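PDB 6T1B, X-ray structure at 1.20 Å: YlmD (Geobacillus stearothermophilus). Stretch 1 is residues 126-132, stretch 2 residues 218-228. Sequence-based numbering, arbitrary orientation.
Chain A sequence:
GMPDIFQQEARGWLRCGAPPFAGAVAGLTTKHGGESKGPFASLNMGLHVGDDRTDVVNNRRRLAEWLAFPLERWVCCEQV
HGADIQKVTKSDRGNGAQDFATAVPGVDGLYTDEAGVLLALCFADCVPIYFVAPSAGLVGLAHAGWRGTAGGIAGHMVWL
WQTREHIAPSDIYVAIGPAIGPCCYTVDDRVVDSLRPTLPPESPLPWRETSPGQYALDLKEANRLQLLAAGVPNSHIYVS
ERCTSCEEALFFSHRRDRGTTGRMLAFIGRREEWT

Stretch 1, residues 126-132: CVPIYFV
Stretch 2, residues 218-228: DLKEANRLQLL

Packing a helix on a strand usually relies on alternation, and YlmD offers a compact example. Strand 127-132 is extended (phi -81 to -146°, psi 114 to 143°); helix 219-228 (phi -58 to -71°, psi -28 to -48°) runs in a similar direction, its axis inclined by 33° (signed -33°) and 9.3 Å away at closest approach. Register is set where Val127 CA faces Lys220 CA at 6.4 Å. Asp218 caps the helix, its OD2 accepting from Glu221 N at 3.1 Å.

Val127 and Ile129 point toward the helix; Pro128 and Tyr130 stay out of reach. The helix answers with Leu219 and Leu227 (both m, t) and Asn223 (m, chi2 -76°), spaced four apart. Compact, branched Val127 (t) seats CG2 in the notch between Leu219 CB (3.5 Å) and Asn223 ND2 (4.2 Å). Longer Ile129 (m, t) spans the next pair, CD1 3.3 Å from Asn223 OD1 and CG2 4.4 Å from Leu227 CD1. Phe131 (m, chi2 79°) starts sideways, but its broad ring brings CE2 obliquely to Leu227 CD2 at 3.8 Å; forked Leu227 thus touches both neighbours.

Asn223 suits this buried site because ND2 hydrogen-bonds Leu219 O (2.9 Å). No hydrogen bond crosses the interface; together the surfaces lose 291 Å², counting both sides.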

ATOM      1  N   CYS A 126       0.781  -7.614  -1.900  1.00 10.71           N
ATOM      2  CA  CYS A 126       0.733  -6.605  -2.961  1.00 12.34           C
ATOM      3  C   CYS A 126       1.506  -5.374  -2.514  1.00 11.43           C
ATOM      4  O   CYS A 126       1.750  -5.163  -1.333  1.00 11.79           O
ATOM      5  CB  CYS A 126      -0.713  -6.275  -3.295  1.00 15.11           C
ATOM      6  SG  CYS A 126      -1.605  -7.662  -4.060  1.00 20.09           S
ATOM      7  N   VAL A 127       1.880  -4.550  -3.478  1.00 10.92           N
ATOM      8  CA  VAL A 127       2.752  -3.425  -3.184  1.00 12.21           C
ATOM      9  C   VAL A 127       1.990  -2.236  -2.613  1.00  9.69           C
ATOM     10  O   VAL A 127       1.086  -1.701  -3.273  1.00 10.95           O
ATOM     11  CB  VAL A 127       3.535  -2.980  -4.437  1.00 12.19           C
ATOM     12  CG1 VAL A 127       4.480  -1.848  -4.073  1.00 15.58           C
ATOM     13  CG2 VAL A 127       4.270  -4.148  -5.040  1.00 14.89           C
ATOM     14  N   PRO A 128       2.320  -1.789  -1.390  1.00 10.52           N
ATOM     15  CA  PRO A 128       1.755  -0.526  -0.886  1.00 10.02           C
ATOM     16  C   PRO A 128       2.620   0.634  -1.354  1.00 12.01           C
ATOM     17  O   PRO A 128       3.836   0.659  -1.100  1.00 11.61           O
ATOM     18  CB  PRO A 128       1.794  -0.703   0.638  1.00 10.68           C
ATOM     19  CG  PRO A 128       2.936  -1.631   0.900  1.00 13.25           C
ATOM     20  CD  PRO A 128       3.211  -2.420  -0.388  1.00 11.64           C
ATOM     21  N   ILE A 129       2.020   1.589  -2.041  1.00 10.37           N
ATOM     22  CA  ILE A 129       2.756   2.726  -2.586  1.00 10.36           C
ATOM     23  C   ILE A 129       2.258   3.973  -1.865  1.00 10.32           C
ATOM     24  O   ILE A 129       1.085   4.347  -1.989  1.00 10.50           O
ATOM     25  CB  ILE A 129       2.603   2.850  -4.109  1.00 11.40           C
ATOM     26  CG1 ILE A 129       2.869   1.541  -4.839  1.00 12.08           C
ATOM     27  CG2 ILE A 129       3.583   3.920  -4.592  1.00 12.64           C
ATOM     28  CD1 ILE A 129       2.619   1.635  -6.315  1.00 17.97           C
ATOM     29  N   TYR A 130       3.139   4.592  -1.077  1.00 11.01           N
ATOM     30  CA  TYR A 130       2.825   5.780  -0.310  1.00 11.20           C
ATOM     31  C   TYR A 130       3.355   7.003  -1.051  1.00 10.98           C
ATOM     32  O   TYR A 130       4.507   7.009  -1.495  1.00 11.70           O
ATOM     33  CB  TYR A 130       3.526   5.735   1.056  1.00 11.90           C
ATOM     34  CG  TYR A 130       3.245   4.527   1.953  1.00 11.18           C
ATOM     35  CD1 TYR A 130       3.775   3.275   1.657  1.00 12.39           C
ATOM     36  CD2 TYR A 130       2.513   4.664   3.130  1.00 10.93           C
ATOM     37  CE1 TYR A 130       3.549   2.182   2.492  1.00 12.07           C
ATOM     38  CE2 TYR A 130       2.287   3.595   3.956  1.00 10.80           C
ATOM     39  CZ  TYR A 130       2.802   2.345   3.630  1.00 10.96           C
ATOM     40  OH  TYR A 130       2.615   1.259   4.473  1.00 11.37           O
ATOM     41  N   PHE A 131       2.537   8.064  -1.119  1.00 11.48           N
ATOM     42  CA  PHE A 131       2.886   9.281  -1.825  1.00 11.70           C
ATOM     43  C   PHE A 131       2.769  10.472  -0.877  1.00 12.74           C
ATOM     44  O   PHE A 131       1.827  10.535  -0.071  1.00 12.31           O
ATOM     45  CB  PHE A 131       1.909   9.533  -2.972  1.00 12.23           C
ATOM     46  CG  PHE A 131       1.882   8.483  -4.043  1.00 12.68           C
ATOM     47  CD1 PHE A 131       1.198   7.297  -3.878  1.00 10.84           C
ATOM     48  CD2 PHE A 131       2.484   8.713  -5.259  1.00 13.30           C
ATOM     49  CE1 PHE A 131       1.151   6.382  -4.912  1.00 12.12           C
ATOM     50  CE2 PHE A 131       2.447   7.791  -6.275  1.00 13.80           C
ATOM     51  CZ  PHE A 131       1.774   6.636  -6.106  1.00 13.16           C
ATOM     52  N   VAL A 132       3.670  11.427  -1.012  1.00 12.96           N
ATOM     53  CA  VAL A 132       3.554  12.662  -0.263  1.00 14.45           C
ATOM     54  C   VAL A 132       4.089  13.785  -1.127  1.00 15.84           C
ATOM     55  O   VAL A 132       5.088  13.632  -1.834  1.00 15.49           O
ATOM     56  CB  VAL A 132       4.281  12.581   1.099  1.00 15.54           C
ATOM     57  CG1 VAL A 132       5.771  12.415   0.951  1.00 15.14           C
ATOM     58  CG2 VAL A 132       3.920  13.778   1.980  1.00 16.13           C
ATOM     59  N   ASP A 218       9.491  -8.805  -9.685  1.00 15.70           N
ATOM     60  CA  ASP A 218       9.758  -7.786  -8.661  1.00 16.36           C
ATOM     61  C   ASP A 218       8.753  -6.647  -8.880  1.00 15.26           C
ATOM     62  O   ASP A 218       9.023  -5.704  -9.639  1.00 16.74           O
ATOM     63  CB  ASP A 218      11.188  -7.292  -8.767  1.00 18.45           C
ATOM     64  CG  ASP A 218      11.568  -6.358  -7.627  1.00 20.23           C
ATOM     65  OD1 ASP A 218      12.790  -6.115  -7.467  1.00 26.88           O
ATOM     66  OD2 ASP A 218      10.663  -5.889  -6.908  1.00 21.92           O
ATOM     67  N   LEU A 219       7.581  -6.750  -8.249  1.00 14.88           N
ATOM     68  CA  LEU A 219       6.566  -5.714  -8.409  1.00 14.85           C
ATOM     69  C   LEU A 219       7.015  -4.384  -7.816  1.00 14.88           C
ATOM     70  O   LEU A 219       6.560  -3.331  -8.263  1.00 15.84           O
ATOM     71  CB  LEU A 219       5.238  -6.134  -7.787  1.00 17.57           C
ATOM     72  CG  LEU A 219       4.365  -7.082  -8.596  1.00 19.58           C
ATOM     73  CD1 LEU A 219       3.125  -7.406  -7.776  1.00 26.07           C
ATOM     74  CD2 LEU A 219       3.997  -6.518  -9.949  1.00 23.12           C
ATOM     75  N   LYS A 220       7.873  -4.403  -6.797  1.00 13.79           N
ATOM     76  CA  LYS A 220       8.361  -3.141  -6.255  1.00 13.22           C
ATOM     77  C   LYS A 220       9.110  -2.387  -7.344  1.00 16.07           C
ATOM     78  O   LYS A 220       8.868  -1.198  -7.579  1.00 15.50           O
ATOM     79  CB  LYS A 220       9.291  -3.384  -5.070  1.00 15.43           C
ATOM     80  CG  LYS A 220       8.640  -3.946  -3.831  1.00 13.90           C
ATOM     81  CD  LYS A 220       9.704  -4.115  -2.755  1.00 16.50           C
ATOM     82  CE  LYS A 220       9.161  -4.853  -1.574  1.00 19.83           C
ATOM     83  NZ  LYS A 220      10.308  -5.333  -0.772  1.00 19.05           N
ATOM     84  N   GLU A 221      10.016  -3.071  -8.042  1.00 15.42           N
ATOM     85  CA  GLU A 221      10.798  -2.423  -9.086  1.00 15.61           C
ATOM     86  C   GLU A 221       9.925  -2.048 -10.271  1.00 14.91           C
ATOM     87  O   GLU A 221      10.153  -1.020 -10.907  1.00 17.13           O
ATOM     88  CB  GLU A 221      11.962  -3.326  -9.507  1.00 17.23           C
ATOM     89  CG  GLU A 221      12.783  -2.797 -10.669  1.00 21.18           C
ATOM     90  CD  GLU A 221      13.684  -1.603 -10.327  1.00 22.77           C
ATOM     91  OE1 GLU A 221      13.586  -1.037  -9.215  1.00 24.43           O
ATOM     92  OE2 GLU A 221      14.505  -1.254 -11.192  1.00 28.47           O
ATOM     93  N   ALA A 222       8.939  -2.872 -10.606  1.00 14.29           N
ATOM     94  CA  ALA A 222       8.037  -2.509 -11.692  1.00 15.76           C
ATOM     95  C   ALA A 222       7.360  -1.171 -11.398  1.00 13.81           C
ATOM     96  O   ALA A 222       7.250  -0.310 -12.280  1.00 15.81           O
ATOM     97  CB  ALA A 222       6.991  -3.596 -11.900  1.00 16.70           C
ATOM     98  N   ASN A 223       6.912  -0.990 -10.167  1.00 13.78           N
ATOM     99  CA  ASN A 223       6.252   0.258  -9.794  1.00 13.59           C
ATOM    100  C   ASN A 223       7.244   1.408  -9.729  1.00 13.45           C
ATOM    101  O   ASN A 223       6.941   2.512 -10.184  1.00 14.06           O
ATOM    102  CB  ASN A 223       5.493   0.052  -8.497  1.00 13.36           C
ATOM    103  CG  ASN A 223       4.158  -0.574  -8.751  1.00 12.91           C
ATOM    104  OD1 ASN A 223       3.242   0.101  -9.213  1.00 14.38           O
ATOM    105  ND2 ASN A 223       4.059  -1.884  -8.558  1.00 13.86           N
ATOM    106  N   ARG A 224       8.470   1.151  -9.256  1.00 15.10           N
ATOM    107  CA  ARG A 224       9.489   2.190  -9.276  1.00 15.34           C
ATOM    108  C   ARG A 224       9.738   2.668 -10.698  1.00 15.08           C
ATOM    109  O   ARG A 224       9.824   3.876 -10.956  1.00 15.68           O
ATOM    110  CB  ARG A 224      10.785   1.674  -8.650  1.00 14.31           C
ATOM    111  CG  ARG A 224      11.932   2.659  -8.700  1.00 20.87           C
ATOM    112  CD  ARG A 224      13.169   2.132  -7.974  1.00 21.70           C
ATOM    113  NE  ARG A 224      14.308   2.959  -8.317  1.00 23.61           N
ATOM    114  CZ  ARG A 224      15.081   2.758  -9.375  1.00 22.22           C
ATOM    115  NH1 ARG A 224      14.859   1.741 -10.199  1.00 28.00           N
ATOM    116  NH2 ARG A 224      16.084   3.588  -9.627  1.00 28.59           N
ATOM    117  N   LEU A 225       9.895   1.735 -11.644  1.00 16.51           N
ATOM    118  CA  LEU A 225      10.175   2.118 -13.024  1.00 17.70           C
ATOM    119  C   LEU A 225       9.032   2.937 -13.604  1.00 17.08           C
ATOM    120  O   LEU A 225       9.257   3.907 -14.337  1.00 19.50           O
ATOM    121  CB  LEU A 225      10.435   0.864 -13.863  1.00 18.57           C
ATOM    122  CG  LEU A 225      11.716   0.100 -13.525  1.00 19.31           C
ATOM    123  CD1 LEU A 225      11.704  -1.263 -14.215  1.00 22.44           C
ATOM    124  CD2 LEU A 225      12.934   0.870 -13.932  1.00 22.05           C
ATOM    125  N   GLN A 226       7.790   2.573 -13.268  1.00 17.57           N
ATOM    126  CA  GLN A 226       6.651   3.359 -13.729  1.00 18.67           C
ATOM    127  C   GLN A 226       6.684   4.767 -13.146  1.00 15.57           C
ATOM    128  O   GLN A 226       6.394   5.735 -13.848  1.00 18.54           O
ATOM    129  CB  GLN A 226       5.333   2.685 -13.371  1.00 16.77           C
ATOM    130  CG  GLN A 226       5.003   1.495 -14.257  1.00 16.87           C
ATOM    131  CD  GLN A 226       3.644   0.891 -13.928  1.00 20.08           C
ATOM    132  OE1 GLN A 226       2.852   1.478 -13.206  1.00 22.71           O
ATOM    133  NE2 GLN A 226       3.368  -0.278 -14.492  1.00 22.41           N
ATOM    134  N   LEU A 227       6.993   4.885 -11.847  1.00 15.17           N
ATOM    135  CA  LEU A 227       7.030   6.202 -11.216  1.00 14.11           C
ATOM    136  C   LEU A 227       8.102   7.075 -11.837  1.00 16.53           C
ATOM    137  O   LEU A 227       7.886   8.273 -12.052  1.00 17.11           O
ATOM    138  CB  LEU A 227       7.279   6.069  -9.719  1.00 13.65           C
ATOM    139  CG  LEU A 227       6.101   5.473  -8.969  1.00 14.00           C
ATOM    140  CD1 LEU A 227       6.547   4.939  -7.617  1.00 15.41           C
ATOM    141  CD2 LEU A 227       4.989   6.483  -8.758  1.00 17.07           C
ATOM    142  N   LEU A 228       9.275   6.497 -12.100  1.00 15.35           N
ATOM    143  CA  LEU A 228      10.328   7.235 -12.782  1.00 18.85           C
ATOM    144  C   LEU A 228       9.839   7.731 -14.130  1.00 17.49           C
ATOM    145  O   LEU A 228      10.037   8.893 -14.486  1.00 20.88           O
ATOM    146  CB  LEU A 228      11.552   6.336 -12.949  1.00 19.25           C
ATOM    147  CG  LEU A 228      12.304   6.024 -11.666  1.00 20.71           C
ATOM    148  CD1 LEU A 228      13.217   4.808 -11.841  1.00 19.43           C
ATOM    149  CD2 LEU A 228      13.098   7.247 -11.220  1.00 21.12           C
TER